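Francisella virulence factor (Francisella novicida, PDB 5EVF) is of unknown function but is linked to Francisella virulence, and is built as a small mixed five-stranded sheet with one helix packed against it. Local coordinates at residues 9-14 against 43-48; 24-29 against 77-82; 39-44 against 100-105; 47-52 against 93-98. All coordinates share one frame; numbering follows the deposited sequence. Where two conformers were deposited one is given.

Four contacts show how a single mixed sheet is assembled from partners distant in sequence. From the N terminus, contact 1 closes the first loop, pairing the end of edge strand 6-12 with strand 42-49. Contact 2 begins inside that loop and crosses it, joining the other edge strand, 27-30, to strand 78-84. Contact 3 starts where contact 1 ends: its residues 39-44 lead into strand 42-49 and meet the C-terminal 100-105. Contact 4 is nested within the loop of contact 3, pairing the same two strands, 42-49 and 95-103, on the opposite side of the molecule's centre. Contact 2 crosses both, and D105 in contact 3 reaches back to R27.

Contact 1. Residues 9-14 against 43-48; sequences VYLPKY and QVRTST
L11 and R45 carry the side-chain part of this antiparallel pairing, crossing at about a right angle. L11 sends its CG away from its own carbonyl carbon, beside the backbone N (chi1 -47°). Its CD1 methyl lies over one face of the R45 guanidinium, offset toward the rim, with CD1 of L11 3.5 Å from NE of R45. The arginine chain runs extended from CG to NE. On the same face of the sheet V9 adds a looser touch, its CG2 3.9 Å from CB of R45. The opposite face carries Y10 and V44. Y10 holds CG anti to the backbone N (chi1 178°), and its ring lies near the partner strand: CD1 of Y10 comes within 3.3 Å of O of Q43, while CB of V44 stands at the ring edge, 4.4 Å from CD1 of Y10. Between the strands, two pairs of backbone bonds hold the register. V9 and R45 exchange N-H and C=O, as do L11 and Q43; the shortest of the four runs from N of L11 to O of Q43, 2.7 Å. Strand 6-12 forms one outer margin of the sheet, where the Y10 ring stacks with H74. Strand 42-49 lies one place further in, with V44 packed on A67 and L70 of helix 56-73 and strand 95-103 along its other side.

Contact 2. Residues 24-29 against 77-82; sequences SQVRVY and HEIKYI
R27 and E78 are brought together by a bend in one chain and an extension in the other: R27 turns at chi3 (-53°), while E78 sets CG anti to its backbone N (chi1 154°) and runs straight on. They lie at the parallel pairing of edge strand 27-30 with strand 78-84; E78 also belongs, with H77, to a classic beta bulge opposite F103. NH2 of R27 meets OE2 of E78 on its anti side in a bent salt bridge of 2.8 Å, and the same NH2 has a second salt bridge, to D105. The Y29 ring comes edge-on to the E78 carboxylate, CE1 of Y29 3.5 Å from CD of E78, with the planes 84° apart; the tyrosine hydroxyl takes a weak bond from NE of R27. On the other face V28 and I79 lie side by side, CG2 of V28 3.9 Å from CG1 of I79, while CG1 of V28 reaches CE1 of Y81 at 3.6 Å; I68 of helix 56-73 packs on V28 and I79. Backbone bonds link R27 to H77 and I79, and Y29 to I79 and Y81. At the start of the pairing one water donates to O of Q25 and to O of H77, 2.8 Å from each.

Contact 3. Residues 39-44 against 100-105; sequences GNIGQV and GYAFRD
N40 sits between two aromatic rings of the C-terminal strand and shows a different aspect to each. Toward F103 it presents CB over the ring face, a CH-pi contact with N40 CB 4.0 Å from the centroid of the F103 ring. Its CG, set between the backbone N and the carbonyl carbon (chi1 76°), stands at the edge of Y101, 3.7 Å from CD1 of Y101, with amide and ring planes 72° apart; ND2 is held by O of T37. Q43 runs beside Y101, both chains pointing the same way, its CG 3.8 Å from CE1 of the tyrosine. I41 crosses R104 obliquely, its CD1 touching CG of R104 at 3.7 Å, while CG1 of I41 approaches CB of A102. G100 has no side chain, which lets CG1 of V44 settle 3.8 Å from CA of G100. Bonds from I41 N to A102 O and from A102 N to G42 O lead into the mutual pair of V44 and G100; past the strand ends, a water joins O of G39 to N of R104. This is antiparallel pairing of two inner strands in a mixed sheet ordered 6-12, 42-49, 95-103, 78-84, 27-30.

Contact 4. Residues 47-52 against 93-98; sequences STHVSN and LSSVQL
The imidazole of H49 has the hydroxyl of S95 on one face and main-chain oxygens at its edge. OG of S95 lies above the ring plane, offset toward the rim, 3.1 Å from CD2 of H49; its angle to NE2 is too poor for a hydrogen bond. O of L93 lies in the ring plane, 3.4 Å from CD2 of H49, and O of S94 is also near the edge. The setting is an antiparallel ladder between strands 42-49 and 95-103, in which H49 with S95 and S47 with Q97 are non-hydrogen-bonded pairs flanking the hydrogen-bonded pair T48 and V96. H49 and S95 share a face with S47 and Q97, where CB of S47 meets CG of Q97 at 3.7 Å. V96 looks the other way. There V50, whose CG2 stands anti to its carbonyl carbon beside the backbone N, brings that methyl to 3.9 Å from CG2 of V96. F56 of helix 56-73 packs on both valines. Past the end of strand 42-49 the pairing is prolonged by one more bond, from N of V50 to O of S94, 2.7 Å.

Contact 1. Residues 9-14 against 43-48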
loop_
_atom_site.group_PDB
_atom_site.type_symbol
_atom_site.label_atom_id
_atom_site.label_comp_id
_atom_site.label_asym_id
_atom_site.label_seq_id
_atom_site.Cartn_x
_atom_site.Cartn_y
_atom_site.Cartn_z
ATOM N N VAL A 9 2.394 -7.315 -1.461
ATOM C CA VAL A 9 3.208 -8.131 -0.568
ATOM C C VAL A 9 3.199 -7.469 0.801
ATOM O O VAL A 9 3.086 -6.248 0.922
ATOM C CB VAL A 9 4.659 -8.316 -1.076
ATOM C CG1 VAL A 9 4.698 -9.091 -2.389
ATOM C CG2 VAL A 9 5.358 -6.988 -1.229
ATOM N N TYR A 10 3.279 -8.293 1.843
ATOM C CA TYR A 10 3.425 -7.797 3.203
ATOM C C TYR A 10 4.769 -8.272 3.727
ATOM O O TYR A 10 5.091 -9.461 3.624
ATOM C CB TYR A 10 2.301 -8.284 4.115
ATOM C CG TYR A 10 2.493 -7.793 5.517
ATOM C CD1 TYR A 10 2.244 -6.472 5.833
ATOM C CD2 TYR A 10 2.948 -8.634 6.518
ATOM C CE1 TYR A 10 2.431 -6.002 7.109
ATOM C CE2 TYR A 10 3.133 -8.171 7.801
ATOM C CZ TYR A 10 2.882 -6.847 8.080
ATOM O OH TYR A 10 3.062 -6.351 9.356
ATOM N N LEU A 11 5.557 -7.339 4.259
ATOM C CA LEU A 11 6.951 -7.609 4.619
ATOM C C LEU A 11 7.091 -7.381 6.112
ATOM O O LEU A 11 7.288 -6.238 6.545
ATOM C CB LEU A 11 7.895 -6.687 3.842
ATOM C CG LEU A 11 7.645 -6.541 2.335
ATOM C CD1 LEU A 11 8.575 -5.496 1.736
ATOM C CD2 LEU A 11 7.796 -7.881 1.618
ATOM N N PRO A 12 6.994 -8.418 6.936
ATOM C CA PRO A 12 6.961 -8.203 8.385
ATOM C C PRO A 12 8.347 -7.996 8.965
ATOM O O PRO A 12 9.327 -8.596 8.523
ATOM C CB PRO A 12 6.357 -9.509 8.915
ATOM C CG PRO A 12 6.743 -10.538 7.887
ATOM C CD PRO A 12 6.701 -9.811 6.566
ATOM N N LYS A 13 8.411 -7.181 10.020
ATOM C CA LYS A 13 9.664 -7.092 10.764
ATOM C C LYS A 13 9.955 -8.386 11.507
ATOM O O LYS A 13 11.121 -8.736 11.703
ATOM C CB LYS A 13 9.621 -5.935 11.764
ATOM C CG LYS A 13 9.935 -4.548 11.196
ATOM C CD LYS A 13 9.984 -3.535 12.362
ATOM C CE LYS A 13 10.222 -2.108 11.873
ATOM N NZ LYS A 13 10.204 -1.144 13.036
ATOM N N TYR A 14 8.919 -9.098 11.943
ATOM C CA TYR A 14 9.108 -10.210 12.867
ATOM C C TYR A 14 8.279 -11.411 12.427
ATOM O O TYR A 14 7.367 -11.297 11.607
ATOM C CB TYR A 14 8.755 -9.784 14.295
ATOM C CG TYR A 14 9.347 -8.438 14.679
ATOM C CD1 TYR A 14 10.729 -8.275 14.841
ATOM C CD2 TYR A 14 8.525 -7.341 14.899
ATOM C CE1 TYR A 14 11.266 -7.052 15.185
ATOM C CE2 TYR A 14 9.049 -6.130 15.251
ATOM C CZ TYR A 14 10.416 -5.979 15.386
ATOM O OH TYR A 14 10.930 -4.747 15.740
ATOM N N GLN A 43 5.902 -3.580 6.490
ATOM C CA GLN A 43 5.518 -2.776 5.339
ATOM C C GLN A 43 4.553 -3.548 4.461
ATOM O O GLN A 43 4.620 -4.768 4.372
ATOM C CB GLN A 43 6.712 -2.401 4.455
ATOM C CG GLN A 43 7.969 -2.007 5.152
ATOM C CD GLN A 43 9.144 -1.916 4.190
ATOM O OE1 GLN A 43 10.286 -2.150 4.580
ATOM N NE2 GLN A 43 8.869 -1.599 2.927
ATOM N N VAL A 44 3.672 -2.816 3.790
ATOM C CA VAL A 44 2.853 -3.365 2.719
ATOM C C VAL A 44 3.240 -2.627 1.449
ATOM O O VAL A 44 3.427 -1.406 1.470
ATOM C CB VAL A 44 1.343 -3.235 3.024
ATOM C CG1 VAL A 44 0.960 -1.772 3.319
ATOM C CG2 VAL A 44 0.514 -3.808 1.893
ATOM N N ARG A 45 3.423 -3.371 0.360
ATOM C CA ARG A 45 3.758 -2.783 -0.928
ATOM C C ARG A 45 2.780 -3.322 -1.954
ATOM O O ARG A 45 2.601 -4.538 -2.061
ATOM C CB ARG A 45 5.202 -3.088 -1.341
ATOM C CG ARG A 45 6.251 -2.607 -0.343
ATOM C CD ARG A 45 7.648 -2.821 -0.885
ATOM N NE ARG A 45 8.667 -2.433 0.089
ATOM C CZ ARG A 45 9.973 -2.522 -0.139
ATOM N NH1 ARG A 45 10.421 -2.968 -1.305
ATOM N NH2 ARG A 45 10.836 -2.154 0.801
ATOM N N THR A 46 2.125 -2.423 -2.687
ATOM C CA THR A 46 1.232 -2.856 -3.752
ATOM C C THR A 46 1.605 -2.149 -5.046
ATOM O O THR A 46 2.277 -1.117 -5.045
ATOM C CB THR A 46 -0.242 -2.586 -3.415
ATOM O OG1 THR A 46 -0.415 -1.208 -3.073
ATOM C CG2 THR A 46 -0.667 -3.418 -2.236
ATOM N N SER A 47 1.161 -2.717 -6.163
ATOM C CA SER A 47 1.472 -2.077 -7.429
ATOM C C SER A 47 0.471 -2.519 -8.485
ATOM O O SER A 47 -0.042 -3.635 -8.447
ATOM C CB SER A 47 2.895 -2.400 -7.872
ATOM O OG SER A 47 3.008 -3.758 -8.210
ATOM N N THR A 48 0.209 -1.618 -9.426
ATOM C CA THR A 48 -0.714 -1.848 -10.532
ATOM C C THR A 48 -0.083 -1.287 -11.796
ATOM O O THR A 48 0.469 -0.188 -11.773
ATOM C CB THR A 48 -2.057 -1.150 -10.286
ATOM O OG1 THR A 48 -2.544 -1.490 -8.985
ATOM C CG2 THR A 48 -3.086 -1.519 -11.377
#

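Contact 2. Residues 24-29 against 77-82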
loop_
_atom_site.group_PDB
_atom_site.type_symbol
_atom_site.label_atom_id
_atom_site.label_comp_id
_atom_site.label_asym_id
_atom_site.label_seq_id
_atom_site.Cartn_x
_atom_site.Cartn_y
_atom_site.Cartn_z
ATOM N N SER A 24 -12.083 -2.398 7.306
ATOM C CA SER A 24 -12.813 -1.140 7.337
ATOM C C SER A 24 -12.481 -0.302 8.570
ATOM O O SER A 24 -12.798 0.893 8.590
ATOM C CB SER A 24 -14.316 -1.401 7.261
ATOM O OG SER A 24 -14.800 -1.980 8.454
ATOM N N GLN A 25 -11.850 -0.873 9.590
ATOM C CA GLN A 25 -11.508 -0.086 10.765
ATOM C C GLN A 25 -10.025 0.272 10.826
ATOM O O GLN A 25 -9.587 0.871 11.815
ATOM C CB GLN A 25 -11.937 -0.825 12.036
ATOM C CG GLN A 25 -13.401 -1.304 12.025
ATOM C CD GLN A 25 -14.438 -0.177 11.915
ATOM O OE1 GLN A 25 -14.798 0.460 12.913
ATOM N NE2 GLN A 25 -14.951 0.044 10.703
ATOM N N VAL A 26 -9.247 -0.073 9.798
ATOM C CA VAL A 26 -7.854 0.362 9.738
ATOM C C VAL A 26 -7.806 1.875 9.594
ATOM O O VAL A 26 -8.505 2.451 8.755
ATOM C CB VAL A 26 -7.131 -0.317 8.562
ATOM C CG1 VAL A 26 -5.753 0.300 8.363
ATOM C CG2 VAL A 26 -7.019 -1.834 8.800
ATOM N N ARG A 27 -6.977 2.530 10.411
ATOM C CA ARG A 27 -6.782 3.967 10.298
ATOM C C ARG A 27 -5.698 4.225 9.266
ATOM O O ARG A 27 -4.626 3.615 9.325
ATOM C CB ARG A 27 -6.393 4.572 11.646
ATOM C CG ARG A 27 -7.368 4.196 12.758
ATOM C CD ARG A 27 -7.106 4.967 14.048
ATOM N NE ARG A 27 -5.717 4.860 14.474
ATOM C CZ ARG A 27 -5.244 3.943 15.311
ATOM N NH1 ARG A 27 -6.053 3.035 15.844
ATOM N NH2 ARG A 27 -3.946 3.936 15.618
ATOM N N VAL A 28 -5.980 5.123 8.328
ATOM C CA VAL A 28 -5.128 5.321 7.163
ATOM C C VAL A 28 -4.639 6.759 7.169
ATOM O O VAL A 28 -5.451 7.692 7.181
ATOM C CB VAL A 28 -5.882 5.000 5.864
ATOM C CG1 VAL A 28 -5.044 5.355 4.663
ATOM C CG2 VAL A 28 -6.290 3.532 5.842
ATOM N N TYR A 29 -3.320 6.945 7.126
ATOM C CA TYR A 29 -2.742 8.278 7.161
ATOM C C TYR A 29 -1.713 8.443 6.048
ATOM O O TYR A 29 -1.122 7.474 5.576
ATOM C CB TYR A 29 -2.055 8.554 8.494
ATOM C CG TYR A 29 -2.917 8.309 9.708
ATOM C CD1 TYR A 29 -2.628 7.272 10.581
ATOM C CD2 TYR A 29 -4.012 9.107 9.979
ATOM C CE1 TYR A 29 -3.409 7.047 11.706
ATOM C CE2 TYR A 29 -4.797 8.887 11.097
ATOM C CZ TYR A 29 -4.493 7.853 11.947
ATOM O OH TYR A 29 -5.264 7.649 13.082
ATOM N N HIS A 77 -3.524 -2.158 12.761
ATOM C CA HIS A 77 -4.545 -1.198 13.148
ATOM C C HIS A 77 -4.458 0.111 12.376
ATOM O O HIS A 77 -5.447 0.856 12.330
ATOM C CB HIS A 77 -4.439 -0.903 14.641
ATOM C CG HIS A 77 -4.727 -2.090 15.498
ATOM N ND1 HIS A 77 -3.936 -2.438 16.569
ATOM C CD2 HIS A 77 -5.716 -3.012 15.442
ATOM C CE1 HIS A 77 -4.428 -3.523 17.140
ATOM N NE2 HIS A 77 -5.511 -3.890 16.478
ATOM N N GLU A 78 -3.317 0.387 11.750
ATOM C CA GLU A 78 -3.063 1.675 11.122
ATOM C C GLU A 78 -2.048 1.472 10.006
ATOM O O GLU A 78 -1.143 0.648 10.128
ATOM C CB GLU A 78 -2.570 2.669 12.180
ATOM C CG GLU A 78 -1.705 3.809 11.717
ATOM C CD GLU A 78 -1.217 4.656 12.899
ATOM O OE1 GLU A 78 -0.372 5.533 12.683
ATOM O OE2 GLU A 78 -1.694 4.438 14.026
ATOM N N ILE A 79 -2.189 2.228 8.914
ATOM C CA ILE A 79 -1.138 2.250 7.902
ATOM C C ILE A 79 -0.856 3.697 7.543
ATOM O O ILE A 79 -1.756 4.540 7.554
ATOM C CB ILE A 79 -1.474 1.461 6.622
ATOM C CG1 ILE A 79 -2.729 2.014 5.947
ATOM C CG2 ILE A 79 -1.629 -0.006 6.935
ATOM C CD1 ILE A 79 -2.950 1.367 4.576
ATOM N N LYS A 80 0.409 3.975 7.225
ATOM C CA LYS A 80 0.843 5.261 6.697
ATOM C C LYS A 80 1.447 4.972 5.335
ATOM O O LYS A 80 2.358 4.147 5.236
ATOM C CB LYS A 80 1.867 5.927 7.623
ATOM C CG LYS A 80 1.393 6.086 9.071
ATOM C CD LYS A 80 2.438 6.835 9.915
ATOM C CE LYS A 80 2.109 6.759 11.408
ATOM N NZ LYS A 80 3.236 7.276 12.257
ATOM N N TYR A 81 0.940 5.624 4.285
ATOM C CA TYR A 81 1.294 5.203 2.941
ATOM C C TYR A 81 1.643 6.388 2.042
ATOM O O TYR A 81 1.337 7.556 2.335
ATOM C CB TYR A 81 0.141 4.410 2.304
ATOM C CG TYR A 81 -0.937 5.343 1.835
ATOM C CD1 TYR A 81 -1.818 5.933 2.740
ATOM C CD2 TYR A 81 -1.034 5.705 0.493
ATOM C CE1 TYR A 81 -2.794 6.834 2.313
ATOM C CE2 TYR A 81 -2.000 6.613 0.069
ATOM C CZ TYR A 81 -2.867 7.172 0.981
ATOM O OH TYR A 81 -3.827 8.062 0.557
ATOM N N ILE A 82 2.277 6.051 0.919
ATOM C CA ILE A 82 2.568 7.011 -0.144
ATOM C C ILE A 82 2.504 6.273 -1.475
ATOM O O ILE A 82 2.918 5.119 -1.575
ATOM C CB ILE A 82 3.937 7.687 0.082
ATOM C CG1 ILE A 82 4.205 8.747 -0.995
ATOM C CG2 ILE A 82 5.061 6.636 0.099
ATOM C CD1 ILE A 82 5.402 9.621 -0.682
HETATM O O HOH W 1 -7.716 -0.108 13.604
#

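Contact 3. Residues 39-44 against 100-105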
loop_
_atom_site.group_PDB
_atom_site.type_symbol
_atom_site.label_atom_id
_atom_site.label_comp_id
_atom_site.label_asym_id
_atom_site.label_seq_id
_atom_site.Cartn_x
_atom_site.Cartn_y
_atom_site.Cartn_z
ATOM N N GLY A 39 8.355 2.774 14.810
ATOM C CA GLY A 39 7.425 1.922 15.519
ATOM C C GLY A 39 6.622 0.970 14.660
ATOM O O GLY A 39 5.826 0.194 15.205
ATOM N N ASN A 40 6.809 0.987 13.344
ATOM C CA ASN A 40 6.005 0.127 12.489
ATOM C C ASN A 40 6.343 -1.341 12.727
ATOM O O ASN A 40 7.429 -1.690 13.198
ATOM C CB ASN A 40 6.198 0.490 11.013
ATOM C CG ASN A 40 7.517 -0.011 10.446
ATOM O OD1 ASN A 40 7.596 -1.137 9.948
ATOM N ND2 ASN A 40 8.557 0.816 10.518
ATOM N N ILE A 41 5.378 -2.210 12.412
ATOM C CA ILE A 41 5.570 -3.654 12.531
ATOM C C ILE A 41 5.928 -4.312 11.207
ATOM O O ILE A 41 6.265 -5.505 11.190
ATOM C CB ILE A 41 4.316 -4.345 13.107
ATOM C CG1 ILE A 41 3.125 -4.164 12.161
ATOM C CG2 ILE A 41 4.012 -3.797 14.501
ATOM C CD1 ILE A 41 1.973 -5.114 12.415
ATOM N N GLY A 42 5.855 -3.586 10.105
ATOM C CA GLY A 42 6.102 -4.166 8.801
ATOM C C GLY A 42 5.665 -3.188 7.732
ATOM O O GLY A 42 5.144 -2.110 8.022
ATOM N N GLN A 43 5.902 -3.580 6.490
ATOM C CA GLN A 43 5.518 -2.776 5.339
ATOM C C GLN A 43 4.553 -3.548 4.461
ATOM O O GLN A 43 4.620 -4.768 4.372
ATOM C CB GLN A 43 6.712 -2.401 4.455
ATOM C CG GLN A 43 7.969 -2.007 5.152
ATOM C CD GLN A 43 9.144 -1.916 4.190
ATOM O OE1 GLN A 43 10.286 -2.150 4.580
ATOM N NE2 GLN A 43 8.869 -1.599 2.927
ATOM N N VAL A 44 3.672 -2.816 3.790
ATOM C CA VAL A 44 2.853 -3.365 2.719
ATOM C C VAL A 44 3.240 -2.627 1.449
ATOM O O VAL A 44 3.427 -1.406 1.470
ATOM C CB VAL A 44 1.343 -3.235 3.024
ATOM C CG1 VAL A 44 0.960 -1.772 3.319
ATOM C CG2 VAL A 44 0.514 -3.808 1.893
ATOM N N GLY A 100 3.548 1.263 2.150
ATOM C CA GLY A 100 2.801 1.505 3.374
ATOM C C GLY A 100 3.553 0.915 4.547
ATOM O O GLY A 100 4.265 -0.079 4.400
ATOM N N TYR A 101 3.469 1.595 5.680
ATOM C CA TYR A 101 4.014 1.080 6.931
ATOM C C TYR A 101 2.850 0.752 7.843
ATOM O O TYR A 101 1.934 1.568 7.994
ATOM C CB TYR A 101 4.965 2.084 7.571
ATOM C CG TYR A 101 6.214 2.216 6.731
ATOM C CD1 TYR A 101 7.339 1.474 7.040
ATOM C CD2 TYR A 101 6.249 3.036 5.610
ATOM C CE1 TYR A 101 8.469 1.548 6.288
ATOM C CE2 TYR A 101 7.401 3.111 4.828
ATOM C CZ TYR A 101 8.506 2.370 5.191
ATOM O OH TYR A 101 9.675 2.408 4.456
ATOM N N ALA A 102 2.881 -0.446 8.430
ATOM C CA ALA A 102 1.793 -0.942 9.259
ATOM C C ALA A 102 2.125 -0.767 10.732
ATOM O O ALA A 102 3.276 -0.921 11.141
ATOM C CB ALA A 102 1.524 -2.418 8.972
ATOM N N PHE A 103 1.096 -0.472 11.526
ATOM C CA PHE A 103 1.250 -0.224 12.949
ATOM C C PHE A 103 0.185 -0.982 13.725
ATOM O O PHE A 103 -0.914 -1.226 13.221
ATOM C CB PHE A 103 1.140 1.267 13.252
ATOM C CG PHE A 103 2.189 2.095 12.574
ATOM C CD1 PHE A 103 2.046 2.478 11.247
ATOM C CD2 PHE A 103 3.310 2.512 13.262
ATOM C CE1 PHE A 103 3.015 3.245 10.623
ATOM C CE2 PHE A 103 4.279 3.291 12.636
ATOM C CZ PHE A 103 4.132 3.649 11.322
ATOM N N ARG A 104 0.543 -1.373 14.950
ATOM C CA ARG A 104 -0.375 -1.934 15.937
ATOM C C ARG A 104 -0.503 -0.979 17.111
ATOM O O ARG A 104 0.488 -0.377 17.538
ATOM C CB ARG A 104 0.128 -3.270 16.486
ATOM C CG ARG A 104 0.167 -4.401 15.510
ATOM C CD ARG A 104 -1.154 -5.111 15.474
ATOM N NE ARG A 104 -1.491 -5.872 16.676
ATOM C CZ ARG A 104 -2.565 -6.656 16.760
ATOM N NH1 ARG A 104 -3.379 -6.780 15.713
ATOM N NH2 ARG A 104 -2.836 -7.322 17.879
ATOM N N ASP A 105 -1.707 -0.869 17.667
ATOM C CA ASP A 105 -1.874 -0.020 18.835
ATOM C C ASP A 105 -1.338 -0.714 20.082
ATOM O O ASP A 105 -1.205 -1.942 20.129
ATOM C CB ASP A 105 -3.336 0.367 19.042
ATOM C CG ASP A 105 -3.871 1.211 17.908
ATOM O OD1 ASP A 105 -5.007 0.953 17.461
ATOM O OD2 ASP A 105 -3.118 2.085 17.430
ATOM O OXT ASP A 105 -1.042 -0.047 21.072
HETATM O O HOH W 2 3.192 -0.494 15.762
#

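Contact 4. Residues 47-52 against 93-98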
loop_
_atom_site.group_PDB
_atom_site.type_symbol
_atom_site.label_atom_id
_atom_site.label_comp_id
_atom_site.label_asym_id
_atom_site.label_seq_id
_atom_site.Cartn_x
_atom_site.Cartn_y
_atom_site.Cartn_z
ATOM N N SER A 47 1.161 -2.717 -6.163
ATOM C CA SER A 47 1.472 -2.077 -7.429
ATOM C C SER A 47 0.471 -2.519 -8.485
ATOM O O SER A 47 -0.042 -3.635 -8.447
ATOM C CB SER A 47 2.895 -2.400 -7.872
ATOM O OG SER A 47 3.008 -3.758 -8.210
ATOM N N THR A 48 0.209 -1.618 -9.426
ATOM C CA THR A 48 -0.714 -1.848 -10.532
ATOM C C THR A 48 -0.083 -1.287 -11.796
ATOM O O THR A 48 0.469 -0.188 -11.773
ATOM C CB THR A 48 -2.057 -1.150 -10.286
ATOM O OG1 THR A 48 -2.544 -1.490 -8.985
ATOM C CG2 THR A 48 -3.086 -1.519 -11.377
ATOM N N HIS A 49 -0.152 -2.031 -12.899
ATOM C CA HIS A 49 0.370 -1.502 -14.153
ATOM C C HIS A 49 -0.507 -0.371 -14.665
ATOM O O HIS A 49 -1.713 -0.327 -14.411
ATOM C CB HIS A 49 0.479 -2.596 -15.220
ATOM C CG HIS A 49 1.687 -3.461 -15.062
ATOM N ND1 HIS A 49 1.630 -4.726 -14.515
ATOM C CD2 HIS A 49 2.989 -3.233 -15.352
ATOM C CE1 HIS A 49 2.845 -5.245 -14.489
ATOM N NE2 HIS A 49 3.688 -4.359 -14.992
ATOM N N VAL A 50 0.123 0.548 -15.398
ATOM C CA VAL A 50 -0.552 1.768 -15.836
ATOM C C VAL A 50 -1.513 1.481 -16.979
ATOM O O VAL A 50 -2.669 1.931 -16.968
ATOM C CB VAL A 50 0.490 2.827 -16.234
ATOM C CG1 VAL A 50 -0.173 3.977 -16.992
ATOM C CG2 VAL A 50 1.225 3.326 -14.993
ATOM N N SER A 51 -1.051 0.732 -17.980
ATOM C CA SER A 51 -1.855 0.384 -19.153
ATOM C C SER A 51 -2.373 1.684 -19.768
ATOM O O SER A 51 -1.569 2.587 -20.040
ATOM C CB SER A 51 -2.922 -0.616 -18.734
ATOM O OG SER A 51 -3.748 -0.949 -19.831
ATOM N N ASN A 52 -3.679 1.826 -19.987
ATOM C CA ASN A 52 -4.267 2.993 -20.627
ATOM C C ASN A 52 -4.922 3.929 -19.628
ATOM O O ASN A 52 -5.660 4.836 -20.025
ATOM C CB ASN A 52 -5.295 2.552 -21.662
ATOM C CG ASN A 52 -6.173 1.437 -21.143
ATOM O OD1 ASN A 52 -6.841 1.592 -20.115
ATOM N ND2 ASN A 52 -6.169 0.297 -21.841
ATOM N N LEU A 93 3.486 -0.062 -19.933
ATOM C CA LEU A 93 4.170 -1.089 -19.156
ATOM C C LEU A 93 4.674 -0.579 -17.815
ATOM O O LEU A 93 5.288 -1.348 -17.068
ATOM C CB LEU A 93 5.343 -1.667 -19.955
ATOM C CG LEU A 93 4.979 -2.394 -21.250
ATOM C CD1 LEU A 93 6.183 -2.478 -22.172
ATOM C CD2 LEU A 93 4.435 -3.783 -20.950
ATOM N N SER A 94 4.442 0.690 -17.500
ATOM C CA SER A 94 4.840 1.225 -16.211
ATOM C C SER A 94 3.929 0.700 -15.107
ATOM O O SER A 94 2.834 0.186 -15.353
ATOM C CB SER A 94 4.803 2.754 -16.228
ATOM O OG SER A 94 5.791 3.261 -17.111
ATOM N N SER A 95 4.396 0.850 -13.875
ATOM C CA SER A 95 3.605 0.528 -12.698
ATOM C C SER A 95 3.562 1.717 -11.758
ATOM O O SER A 95 4.560 2.421 -11.578
ATOM C CB SER A 95 4.176 -0.683 -11.956
ATOM O OG SER A 95 3.904 -1.872 -12.672
ATOM N N VAL A 96 2.402 1.919 -11.151
ATOM C CA VAL A 96 2.237 2.821 -10.023
ATOM C C VAL A 96 2.294 1.968 -8.772
ATOM O O VAL A 96 1.661 0.910 -8.715
ATOM C CB VAL A 96 0.904 3.580 -10.110
ATOM C CG1 VAL A 96 0.669 4.379 -8.840
ATOM C CG2 VAL A 96 0.904 4.485 -11.326
ATOM N N GLN A 97 3.080 2.393 -7.791
ATOM C CA GLN A 97 3.312 1.575 -6.617
ATOM C C GLN A 97 2.848 2.319 -5.377
ATOM O O GLN A 97 2.569 3.518 -5.406
ATOM C CB GLN A 97 4.788 1.192 -6.518
ATOM C CG GLN A 97 5.243 0.458 -7.764
ATOM C CD GLN A 97 6.604 -0.187 -7.627
ATOM O OE1 GLN A 97 7.390 0.171 -6.751
ATOM N NE2 GLN A 97 6.894 -1.146 -8.505
ATOM N N LEU A 98 2.727 1.575 -4.289
ATOM C CA LEU A 98 2.424 2.159 -2.996
ATOM C C LEU A 98 3.350 1.515 -1.982
ATOM O O LEU A 98 3.566 0.300 -2.025
ATOM C CB LEU A 98 0.951 1.922 -2.608
ATOM C CG LEU A 98 0.504 2.322 -1.209
ATOM C CD1 LEU A 98 -0.980 2.619 -1.238
ATOM C CD2 LEU A 98 0.767 1.208 -0.215
#